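DNA polymerase III, beta subunit (Thermotoga maritima, PDB 1VPK) probably forms a ring-shaped head-to-tail homodimer around DNA, the sliding clamp that tethers DNA polymerase and other proteins to their template for processive replication. Local coordinates at residues Arg280-Ser291 with Val304-Asp315; Val338-Glu348 with Ile360-Tyr370. All coordinates share one frame; numbering follows the deposited sequence.

Contact 1 (Arg280-Ser291 with Val304-Asp315)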
loop_
_atom_site.group_PDB
_atom_site.type_symbol
_atom_site.label_atom_id
_atom_site.label_comp_id
_atom_site.label_asym_id
_atom_site.label_seq_id
_atom_site.Cartn_x
_atom_site.Cartn_y
_atom_site.Cartn_z
ATOM N N ARG A 280 -18.504 -8.148 -4.740
ATOM C CA ARG A 280 -19.757 -7.903 -4.007
ATOM C C ARG A 280 -19.998 -8.986 -2.944
ATOM O O ARG A 280 -20.303 -8.663 -1.799
ATOM C CB ARG A 280 -20.969 -7.733 -4.974
ATOM C CG ARG A 280 -20.783 -6.509 -5.843
ATOM C CD ARG A 280 -21.933 -6.111 -6.743
ATOM N NE ARG A 280 -22.202 -7.042 -7.829
ATOM C CZ ARG A 280 -21.865 -6.860 -9.122
ATOM N NH1 ARG A 280 -21.222 -5.786 -9.540
ATOM N NH2 ARG A 280 -22.192 -7.757 -10.008
ATOM N N VAL A 281 -19.836 -10.262 -3.290
ATOM C CA VAL A 281 -20.155 -11.308 -2.350
ATOM C C VAL A 281 -19.093 -11.435 -1.268
ATOM O O VAL A 281 -19.394 -11.892 -0.191
ATOM C CB VAL A 281 -20.473 -12.698 -3.016
ATOM C CG1 VAL A 281 -21.665 -12.570 -4.022
ATOM C CG2 VAL A 281 -19.247 -13.291 -3.704
ATOM N N MET A 282 -17.876 -10.987 -1.555
ATOM C CA MET A 282 -16.800 -10.969 -0.575
ATOM C C MET A 282 -17.033 -10.005 0.540
ATOM O O MET A 282 -16.490 -10.170 1.631
ATOM C CB MET A 282 -15.440 -10.739 -1.235
ATOM C CG MET A 282 -15.011 -12.034 -1.911
ATOM S SD MET A 282 -13.468 -12.114 -2.824
ATOM C CE MET A 282 -13.599 -11.094 -4.283
ATOM N N VAL A 283 -17.879 -9.025 0.317
ATOM C CA VAL A 283 -18.301 -8.178 1.414
ATOM C C VAL A 283 -18.808 -9.058 2.578
ATOM O O VAL A 283 -18.521 -8.773 3.734
ATOM C CB VAL A 283 -19.360 -7.162 0.976
ATOM C CG1 VAL A 283 -19.973 -6.445 2.224
ATOM C CG2 VAL A 283 -18.752 -6.158 0.043
ATOM N N ILE A 284 -19.550 -10.123 2.260
ATOM C CA ILE A 284 -20.069 -11.041 3.276
ATOM C C ILE A 284 -19.125 -12.227 3.513
ATOM O O ILE A 284 -18.926 -12.617 4.646
ATOM C CB ILE A 284 -21.514 -11.530 2.961
ATOM C CG1 ILE A 284 -22.490 -10.359 3.096
ATOM C CG2 ILE A 284 -21.936 -12.734 3.885
ATOM C CD1 ILE A 284 -22.543 -9.695 4.410
ATOM N N ALA A 285 -18.527 -12.759 2.445
ATOM C CA ALA A 285 -17.659 -13.925 2.576
ATOM C C ALA A 285 -16.421 -13.677 3.466
ATOM O O ALA A 285 -15.996 -14.582 4.228
ATOM C CB ALA A 285 -17.258 -14.454 1.201
ATOM N N SER A 286 -15.875 -12.466 3.399
ATOM C CA SER A 286 -14.675 -12.104 4.165
ATOM C C SER A 286 -14.923 -12.027 5.643
ATOM O O SER A 286 -13.969 -12.057 6.438
ATOM C CB SER A 286 -14.065 -10.791 3.665
ATOM O OG SER A 286 -13.387 -11.047 2.415
ATOM N N LYS A 287 -16.197 -11.943 6.021
ATOM C CA LYS A 287 -16.563 -11.926 7.416
ATOM C C LYS A 287 -16.335 -13.262 8.131
ATOM O O LYS A 287 -16.125 -13.269 9.335
ATOM C CB LYS A 287 -18.014 -11.451 7.590
ATOM C CG LYS A 287 -18.187 -9.955 7.419
ATOM C CD LYS A 287 -17.737 -9.236 8.697
ATOM C CE LYS A 287 -17.254 -7.819 8.438
ATOM N NZ LYS A 287 -16.281 -7.412 9.470
ATOM N N GLY A 288 -16.365 -14.380 7.423
ATOM C CA GLY A 288 -16.040 -15.640 8.065
ATOM C C GLY A 288 -16.205 -16.881 7.233
ATOM O O GLY A 288 -15.377 -17.792 7.304
ATOM N N SER A 289 -17.270 -16.940 6.436
ATOM C CA SER A 289 -17.555 -18.152 5.666
ATOM C C SER A 289 -16.452 -18.451 4.666
ATOM O O SER A 289 -16.142 -19.630 4.432
ATOM C CB SER A 289 -18.902 -18.053 4.969
ATOM O OG SER A 289 -18.813 -17.286 3.800
ATOM N N GLU A 290 -15.843 -17.401 4.105
ATOM C CA GLU A 290 -14.823 -17.549 3.029
ATOM C C GLU A 290 -15.325 -18.485 1.941
ATOM O O GLU A 290 -14.596 -19.365 1.431
ATOM C CB GLU A 290 -13.489 -18.061 3.593
ATOM C CG GLU A 290 -13.014 -17.360 4.852
ATOM C CD GLU A 290 -12.607 -15.901 4.661
ATOM O OE1 GLU A 290 -12.241 -15.527 3.537
ATOM O OE2 GLU A 290 -12.610 -15.126 5.649
ATOM N N SER A 291 -16.589 -18.297 1.581
ATOM C CA SER A 291 -17.271 -19.222 0.671
ATOM C C SER A 291 -18.240 -18.490 -0.218
ATOM O O SER A 291 -18.891 -17.594 0.249
ATOM C CB SER A 291 -18.047 -20.227 1.502
ATOM O OG SER A 291 -19.042 -20.865 0.741
ATOM N N VAL A 304 -23.806 -16.716 -4.017
ATOM C CA VAL A 304 -24.425 -16.570 -2.729
ATOM C C VAL A 304 -23.380 -16.701 -1.643
ATOM O O VAL A 304 -22.601 -17.672 -1.644
ATOM C CB VAL A 304 -25.520 -17.634 -2.520
ATOM C CG1 VAL A 304 -26.117 -17.557 -1.076
ATOM C CG2 VAL A 304 -26.582 -17.475 -3.575
ATOM N N SER A 305 -23.356 -15.746 -0.720
ATOM C CA SER A 305 -22.527 -15.892 0.493
ATOM C C SER A 305 -23.323 -15.518 1.746
ATOM O O SER A 305 -24.182 -14.637 1.727
ATOM C CB SER A 305 -21.208 -15.105 0.341
ATOM O OG SER A 305 -20.295 -15.414 1.398
ATOM N N LYS A 306 -23.068 -16.227 2.849
ATOM C CA LYS A 306 -23.812 -15.999 4.073
ATOM C C LYS A 306 -22.852 -15.944 5.225
ATOM O O LYS A 306 -21.868 -16.673 5.260
ATOM C CB LYS A 306 -24.851 -17.083 4.343
ATOM C CG LYS A 306 -25.749 -17.380 3.193
ATOM C CD LYS A 306 -26.776 -18.486 3.518
ATOM C CE LYS A 306 -27.568 -18.854 2.219
ATOM N NZ LYS A 306 -28.859 -19.558 2.562
ATOM N N SER A 307 -23.138 -15.035 6.133
ATOM C CA SER A 307 -22.462 -14.932 7.399
ATOM C C SER A 307 -23.537 -15.007 8.451
ATOM O O SER A 307 -24.477 -14.203 8.418
ATOM C CB SER A 307 -21.737 -13.604 7.511
ATOM O OG SER A 307 -21.653 -13.219 8.863
ATOM N N PRO A 308 -23.385 -15.946 9.414
ATOM C CA PRO A 308 -24.379 -16.111 10.453
ATOM C C PRO A 308 -24.760 -14.762 11.055
ATOM O O PRO A 308 -25.924 -14.440 11.278
ATOM C CB PRO A 308 -23.670 -16.987 11.533
ATOM C CG PRO A 308 -22.587 -17.700 10.805
ATOM C CD PRO A 308 -22.211 -16.828 9.607
ATOM N N ASP A 309 -23.738 -13.940 11.342
ATOM C CA ASP A 309 -23.957 -12.811 12.300
ATOM C C ASP A 309 -24.174 -11.503 11.574
ATOM O O ASP A 309 -24.753 -10.587 12.123
ATOM C CB ASP A 309 -22.797 -12.710 13.303
ATOM C CG ASP A 309 -22.785 -13.846 14.250
ATOM O OD1 ASP A 309 -23.820 -13.903 15.136
ATOM O OD2 ASP A 309 -21.817 -14.661 14.196
ATOM N N TYR A 310 -23.736 -11.418 10.332
ATOM C CA TYR A 310 -23.810 -10.160 9.624
ATOM C C TYR A 310 -24.880 -10.105 8.538
ATOM O O TYR A 310 -25.518 -9.048 8.335
ATOM C CB TYR A 310 -22.448 -9.825 9.050
ATOM C CG TYR A 310 -21.490 -9.373 10.102
ATOM C CD1 TYR A 310 -21.466 -8.057 10.519
ATOM C CD2 TYR A 310 -20.602 -10.279 10.686
ATOM C CE1 TYR A 310 -20.567 -7.632 11.491
ATOM C CE2 TYR A 310 -19.700 -9.887 11.661
ATOM C CZ TYR A 310 -19.674 -8.563 12.058
ATOM O OH TYR A 310 -18.777 -8.196 13.034
ATOM N N GLY A 311 -25.104 -11.217 7.847
ATOM C CA GLY A 311 -26.081 -11.214 6.777
ATOM C C GLY A 311 -25.755 -12.170 5.673
ATOM O O GLY A 311 -24.986 -13.133 5.898
ATOM N N GLU A 312 -26.398 -11.919 4.529
ATOM C CA GLU A 312 -26.341 -12.715 3.303
ATOM C C GLU A 312 -26.233 -11.741 2.109
ATOM O O GLU A 312 -26.610 -10.574 2.216
ATOM C CB GLU A 312 -27.624 -13.546 3.128
ATOM C CG GLU A 312 -27.787 -14.678 4.168
ATOM C CD GLU A 312 -29.074 -14.560 4.979
ATOM O OE1 GLU A 312 -30.143 -14.281 4.376
ATOM O OE2 GLU A 312 -29.014 -14.726 6.214
ATOM N N VAL A 313 -25.679 -12.239 1.021
ATOM C CA VAL A 313 -25.679 -11.567 -0.266
ATOM C C VAL A 313 -25.989 -12.598 -1.339
ATOM O O VAL A 313 -25.531 -13.734 -1.275
ATOM C CB VAL A 313 -24.336 -10.855 -0.591
ATOM C CG1 VAL A 313 -23.175 -11.839 -0.613
ATOM C CG2 VAL A 313 -24.435 -10.073 -1.904
ATOM N N VAL A 314 -26.783 -12.179 -2.312
ATOM C CA VAL A 314 -27.035 -12.940 -3.516
ATOM C C VAL A 314 -26.816 -11.982 -4.660
ATOM O O VAL A 314 -27.327 -10.855 -4.649
ATOM C CB VAL A 314 -28.477 -13.471 -3.567
ATOM C CG1 VAL A 314 -28.716 -14.212 -4.904
ATOM C CG2 VAL A 314 -28.746 -14.331 -2.350
ATOM N N ASP A 315 -25.983 -12.390 -5.590
ATOM C CA ASP A 315 -25.730 -11.624 -6.803
ATOM C C ASP A 315 -25.985 -12.490 -8.043
ATOM O O ASP A 315 -25.447 -13.562 -8.169
ATOM C CB ASP A 315 -24.288 -11.123 -6.860
ATOM C CG ASP A 315 -24.109 -10.045 -7.910
ATOM O OD1 ASP A 315 -24.952 -9.127 -7.986
ATOM O OD2 ASP A 315 -23.169 -10.113 -8.695
HETATM O O HOH W 1 -19.299 -14.997 6.072
HETATM O O HOH W 2 -21.142 -18.295 2.697
HETATM O O HOH W 3 -21.672 -19.670 0.310
#
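Ile284 and Val281 carry the apolar part of this contact, in which the last turns of helix 271-285 run nearly along the hairpin of strands 300-307 and 311-318, 24° from the direction of strand 304-307. The two branches of Ile284 suit its place: CG1 lies by Val313, while CG2, held anti to its own backbone N (chi1 -68° for CG1), bears down on the strand backbone, 3.4 Å from Ser307 N. CG1 of Val313 fits between the two helix residues, 3.7 Å from Val281 CB and 4.0 Å from Ile284 CB.

Charge closes one end. Arg280 NH2 forms a salt bridge with Asp315 OD2 (2.9 Å), approaching the syn side of a carboxylate whose plane is turned 71° from the guanidinium; the bonds from NE are weak. Ser277 also binds OD2, while Thr115 and Ser114 of the second subunit bind OD1, so the carboxylate has partners in both chains. At the other end Lys287 lays its CD over a face of the Tyr310 ring, 3.7 Å from the centroid, as a CH-pi contact; its NZ sits off-centre and bonds to Asp85 of the second subunit.

Serine hydroxyls and waters join the segment after the helix to strand 300-307, serine being short enough to reach a nearby carbonyl. Ser305 OG donates to Ser291 O (2.8 Å) almost in line with the carbonyl, and one water joins Ile284 O, Ser289 N and Lys306 O.

In the C-terminal domain, the helix thus covers one face of the sheet containing strands 292-296, 300-307 and 311-318. Residues 311-315 pair antiparallel with a strand of the second subunit, continuing that sheet across the dimer interface.

Contact 2 (Val338-Glu348 with Ile360-Tyr370)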
loop_
_atom_site.group_PDB
_atom_site.type_symbol
_atom_site.label_atom_id
_atom_site.label_comp_id
_atom_site.label_asym_id
_atom_site.label_seq_id
_atom_site.Cartn_x
_atom_site.Cartn_y
_atom_site.Cartn_z
ATOM N N VAL A 338 -7.282 -16.175 -10.041
ATOM C CA VAL A 338 -7.261 -16.607 -11.453
ATOM C C VAL A 338 -7.598 -15.466 -12.427
ATOM O O VAL A 338 -6.876 -15.215 -13.399
ATOM C CB VAL A 338 -8.230 -17.827 -11.657
ATOM C CG1 VAL A 338 -8.437 -18.109 -13.050
ATOM C CG2 VAL A 338 -7.707 -19.125 -10.952
ATOM N N LEU A 339 -8.671 -14.736 -12.144
ATOM C CA LEU A 339 -9.170 -13.721 -13.063
ATOM C C LEU A 339 -8.201 -12.604 -13.254
ATOM O O LEU A 339 -8.046 -12.119 -14.348
ATOM C CB LEU A 339 -10.523 -13.142 -12.586
ATOM C CG LEU A 339 -11.596 -14.200 -12.364
ATOM C CD1 LEU A 339 -12.897 -13.566 -11.846
ATOM C CD2 LEU A 339 -11.783 -15.049 -13.643
ATOM N N LYS A 340 -7.523 -12.222 -12.178
ATOM C CA LYS A 340 -6.422 -11.278 -12.236
ATOM C C LYS A 340 -5.383 -11.647 -13.275
ATOM O O LYS A 340 -4.734 -10.761 -13.828
ATOM C CB LYS A 340 -5.690 -11.202 -10.879
ATOM C CG LYS A 340 -6.534 -10.722 -9.699
ATOM C CD LYS A 340 -5.764 -10.799 -8.363
ATOM C CE LYS A 340 -6.681 -10.449 -7.123
ATOM N NZ LYS A 340 -6.460 -11.420 -5.968
ATOM N N HIS A 341 -5.155 -12.945 -13.491
ATOM C CA HIS A 341 -4.094 -13.368 -14.382
ATOM C C HIS A 341 -4.512 -13.723 -15.789
ATOM O O HIS A 341 -3.674 -14.078 -16.608
ATOM C CB HIS A 341 -3.385 -14.557 -13.747
ATOM C CG HIS A 341 -2.640 -14.183 -12.519
ATOM N ND1 HIS A 341 -3.217 -14.193 -11.274
ATOM C CD2 HIS A 341 -1.409 -13.662 -12.362
ATOM C CE1 HIS A 341 -2.350 -13.749 -10.386
ATOM N NE2 HIS A 341 -1.236 -13.440 -11.020
ATOM N N ILE A 342 -5.811 -13.672 -16.056
ATOM C CA ILE A 342 -6.327 -13.875 -17.403
ATOM C C ILE A 342 -6.495 -12.533 -18.068
ATOM O O ILE A 342 -6.951 -11.561 -17.455
ATOM C CB ILE A 342 -7.644 -14.648 -17.357
ATOM C CG1 ILE A 342 -7.364 -16.093 -16.907
ATOM C CG2 ILE A 342 -8.367 -14.618 -18.714
ATOM C CD1 ILE A 342 -8.572 -16.941 -16.721
ATOM N N GLU A 343 -6.150 -12.482 -19.345
ATOM C CA GLU A 343 -6.152 -11.215 -20.086
ATOM C C GLU A 343 -7.327 -11.061 -21.036
ATOM O O GLU A 343 -7.664 -9.938 -21.394
ATOM C CB GLU A 343 -4.817 -11.065 -20.812
ATOM C CG GLU A 343 -3.662 -11.464 -19.866
ATOM C CD GLU A 343 -2.281 -10.979 -20.291
ATOM O OE1 GLU A 343 -2.155 -9.966 -21.056
ATOM O OE2 GLU A 343 -1.309 -11.621 -19.810
ATOM N N THR A 344 -7.995 -12.147 -21.394
ATOM C CA THR A 344 -9.182 -12.045 -22.239
ATOM C C THR A 344 -10.384 -11.451 -21.507
ATOM O O THR A 344 -10.477 -11.552 -20.294
ATOM C CB THR A 344 -9.599 -13.420 -22.838
ATOM O OG1 THR A 344 -9.818 -14.382 -21.791
ATOM C CG2 THR A 344 -8.526 -13.926 -23.732
ATOM N N GLU A 345 -11.309 -10.863 -22.263
ATOM C CA GLU A 345 -12.493 -10.230 -21.704
ATOM C C GLU A 345 -13.505 -11.229 -21.218
ATOM O O GLU A 345 -14.291 -10.902 -20.332
ATOM C CB GLU A 345 -13.176 -9.329 -22.708
ATOM C CG GLU A 345 -12.340 -8.187 -23.128
ATOM C CD GLU A 345 -12.987 -7.339 -24.203
ATOM O OE1 GLU A 345 -14.217 -7.331 -24.325
ATOM O OE2 GLU A 345 -12.237 -6.676 -24.951
ATOM N N GLU A 346 -13.476 -12.429 -21.822
ATOM C CA GLU A 346 -14.341 -13.537 -21.482
ATOM C C GLU A 346 -13.528 -14.730 -21.024
ATOM O O GLU A 346 -12.436 -14.986 -21.515
ATOM C CB GLU A 346 -15.188 -13.959 -22.695
ATOM C CG GLU A 346 -16.180 -12.906 -23.166
ATOM C CD GLU A 346 -17.376 -12.754 -22.275
ATOM O OE1 GLU A 346 -17.870 -13.769 -21.762
ATOM O OE2 GLU A 346 -17.862 -11.622 -22.102
ATOM N N ILE A 347 -14.094 -15.472 -20.097
ATOM C CA ILE A 347 -13.488 -16.691 -19.583
ATOM C C ILE A 347 -14.526 -17.826 -19.621
ATOM O O ILE A 347 -15.753 -17.571 -19.707
ATOM C CB ILE A 347 -12.935 -16.505 -18.130
ATOM C CG1 ILE A 347 -14.049 -16.234 -17.114
ATOM C CG2 ILE A 347 -11.945 -15.346 -18.074
ATOM C CD1 ILE A 347 -14.275 -17.335 -16.154
ATOM N N GLU A 348 -14.028 -19.061 -19.569
ATOM C CA GLU A 348 -14.884 -20.206 -19.335
ATOM C C GLU A 348 -14.625 -20.846 -18.002
ATOM O O GLU A 348 -13.489 -20.912 -17.532
ATOM C CB GLU A 348 -14.675 -21.339 -20.342
ATOM C CG GLU A 348 -14.572 -20.994 -21.721
ATOM C CD GLU A 348 -14.729 -22.241 -22.568
ATOM O OE1 GLU A 348 -14.322 -23.364 -22.140
ATOM O OE2 GLU A 348 -15.300 -22.090 -23.643
ATOM N N ILE A 360 -10.901 -23.302 -15.073
ATOM C CA ILE A 360 -11.081 -21.989 -15.627
ATOM C C ILE A 360 -10.021 -21.685 -16.705
ATOM O O ILE A 360 -8.776 -21.883 -16.523
ATOM C CB ILE A 360 -11.052 -20.917 -14.537
ATOM C CG1 ILE A 360 -12.163 -21.180 -13.508
ATOM C CG2 ILE A 360 -11.218 -19.535 -15.170
ATOM C CD1 ILE A 360 -12.050 -20.357 -12.274
ATOM N N ASN A 361 -10.502 -21.192 -17.839
ATOM C CA ASN A 361 -9.581 -20.796 -18.890
ATOM C C ASN A 361 -10.039 -19.557 -19.634
ATOM O O ASN A 361 -11.209 -19.246 -19.634
ATOM C CB ASN A 361 -9.362 -21.980 -19.845
ATOM C CG ASN A 361 -10.617 -22.605 -20.292
ATOM O OD1 ASN A 361 -11.079 -23.603 -19.700
ATOM N ND2 ASN A 361 -11.164 -22.091 -21.399
ATOM N N PRO A 362 -9.111 -18.871 -20.308
ATOM C CA PRO A 362 -9.519 -17.797 -21.212
ATOM C C PRO A 362 -10.294 -18.380 -22.368
ATOM O O PRO A 362 -10.023 -19.509 -22.757
ATOM C CB PRO A 362 -8.220 -17.217 -21.726
ATOM C CG PRO A 362 -7.197 -18.050 -21.283
ATOM C CD PRO A 362 -7.676 -19.104 -20.350
ATOM N N LEU A 363 -11.245 -17.612 -22.912
ATOM C CA LEU A 363 -12.061 -18.082 -24.002
ATOM C C LEU A 363 -11.226 -18.124 -25.239
ATOM O O LEU A 363 -10.661 -17.131 -25.649
ATOM C CB LEU A 363 -13.284 -17.171 -24.217
ATOM C CG LEU A 363 -14.227 -17.476 -25.374
ATOM C CD1 LEU A 363 -14.908 -18.849 -25.089
ATOM C CD2 LEU A 363 -15.251 -16.399 -25.570
ATOM N N ASP A 364 -11.198 -19.294 -25.855
ATOM C CA ASP A 364 -10.593 -19.520 -27.169
ATOM C C ASP A 364 -9.084 -19.272 -27.244
ATOM O O ASP A 364 -8.555 -18.908 -28.280
ATOM C CB ASP A 364 -11.319 -18.717 -28.234
ATOM C CG ASP A 364 -12.701 -19.263 -28.542
ATOM O OD1 ASP A 364 -12.934 -20.485 -28.402
ATOM O OD2 ASP A 364 -13.555 -18.451 -28.915
ATOM N N ILE A 365 -8.411 -19.464 -26.132
ATOM C CA ILE A 365 -6.965 -19.252 -26.037
ATOM C C ILE A 365 -6.457 -20.507 -25.425
ATOM O O ILE A 365 -6.910 -20.901 -24.372
ATOM C CB ILE A 365 -6.583 -18.071 -25.142
ATOM C CG1 ILE A 365 -7.117 -16.763 -25.712
ATOM C CG2 ILE A 365 -5.068 -18.008 -24.982
ATOM C CD1 ILE A 365 -6.503 -16.352 -27.005
ATOM N N SER A 366 -5.572 -21.185 -26.144
ATOM C CA SER A 366 -4.974 -22.393 -25.639
ATOM C C SER A 366 -3.669 -22.004 -24.912
ATOM O O SER A 366 -3.117 -20.899 -25.077
ATOM C CB SER A 366 -4.679 -23.375 -26.774
ATOM O OG SER A 366 -4.150 -22.663 -27.875
ATOM N N GLY A 367 -3.197 -22.939 -24.118
ATOM C CA GLY A 367 -1.888 -22.809 -23.526
ATOM C C GLY A 367 -1.884 -22.401 -22.071
ATOM O O GLY A 367 -0.844 -22.536 -21.416
ATOM N N TYR A 368 -3.042 -21.943 -21.576
ATOM C CA TYR A 368 -3.204 -21.447 -20.208
ATOM C C TYR A 368 -4.451 -21.999 -19.546
ATOM O O TYR A 368 -5.550 -21.903 -20.113
ATOM C CB TYR A 368 -3.219 -19.911 -20.198
ATOM C CG TYR A 368 -1.887 -19.365 -20.649
ATOM C CD1 TYR A 368 -1.619 -19.154 -22.004
ATOM C CD2 TYR A 368 -0.870 -19.145 -19.736
ATOM C CE1 TYR A 368 -0.384 -18.705 -22.423
ATOM C CE2 TYR A 368 0.373 -18.684 -20.148
ATOM C CZ TYR A 368 0.609 -18.474 -21.491
ATOM O OH TYR A 368 1.826 -18.016 -21.886
ATOM N N LEU A 369 -4.303 -22.585 -18.352
ATOM C CA LEU A 369 -5.474 -23.088 -17.645
ATOM C C LEU A 369 -5.261 -23.149 -16.136
ATOM O O LEU A 369 -4.117 -23.265 -15.629
ATOM C CB LEU A 369 -5.912 -24.448 -18.164
ATOM C CG LEU A 369 -5.190 -25.727 -17.782
ATOM C CD1 LEU A 369 -5.545 -26.231 -16.398
ATOM C CD2 LEU A 369 -5.545 -26.761 -18.777
ATOM N N TYR A 370 -6.378 -23.033 -15.443
ATOM C CA TYR A 370 -6.412 -22.943 -13.986
ATOM C C TYR A 370 -7.388 -23.936 -13.450
ATOM O O TYR A 370 -8.411 -24.109 -14.026
ATOM C CB TYR A 370 -6.791 -21.514 -13.533
ATOM C CG TYR A 370 -5.796 -20.545 -14.096
ATOM C CD1 TYR A 370 -4.608 -20.287 -13.433
ATOM C CD2 TYR A 370 -6.005 -19.935 -15.344
ATOM C CE1 TYR A 370 -3.640 -19.404 -13.994
ATOM C CE2 TYR A 370 -5.058 -19.053 -15.890
ATOM C CZ TYR A 370 -3.889 -18.815 -15.222
ATOM O OH TYR A 370 -2.959 -17.959 -15.721
#
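The Tyr370 ring, in an antiparallel beta hairpin and adjoining strand covered by a helix in the C-terminal domain of the beta sliding clamp, is met obliquely by Val338 CG1, 3.7 Å from Tyr370 CG, and by Ile342 CG1, 3.9 Å from Tyr370 CE2; its hydroxyl bonds to Lys152 O. A second flat group, the Asn361 amide, directs ND2 within its own plane to Pro362 O, while a weak bond from ND2 reaches Glu348 OE1, whose stronger partner is Lys266. The His341 ring stacks with Phe155.

Helix 332-341 and the turn after it lie against the hairpin of strands 346-351 and 358-362, with strand 368-372 alongside. Branched aliphatic residues suit the interface because they pack closely without polar demands. Val338 CG1 reaches Ile360 CG2 at 3.8 Å, and Ile342 extends CD1 toward the same methyl, its chain straightened at chi2 (176°). From the neighbouring strand, Ile347 CD1 adds a third contact to it.

Where the helix gives way to the strand, Thr344 sets CG2 against Ile365 CG1 and OG1 close to Pro362 CB. Pro362 lacks an N-H, but in its non-hydrogen-bonded pair with Ile347 it forfeits no bond toward strand 346-351. In the next pair, Glu348 N donates to Asn361 O (2.8 Å) and Asn361 N returns the bond to Glu348 O (3.0 Å). Leu363 sets CD2 by Glu346 CB and CD1 by Glu348, nearest its OE2.

Two donors grip Glu346 O from opposite faces of its carbonyl plane: Thr344 OG1 at 2.7 Å, and Leu363 N, which stands 37° above that plane.

How the contacts relate
Both contacts belong to the C-terminal domain and follow one another along the chain, contact 1 being complete before contact 2 begins. Their centres lie 26 Å apart and their nearest atoms about 7 Å, so they do not touch directly. Helices link them: Ala285 of contact 1 touches Pro332 at the start of the helix that ends in contact 2, whose Leu339 packs on Leu274 and Leu278 of helix 271-285. Their settings differ. Contact 1 reaches the second subunit and belongs to the dimer interface, whereas contact 2 touches no other chain and lies in the sheet joined, through strand 368-372, to strand 187-194 of the central domain.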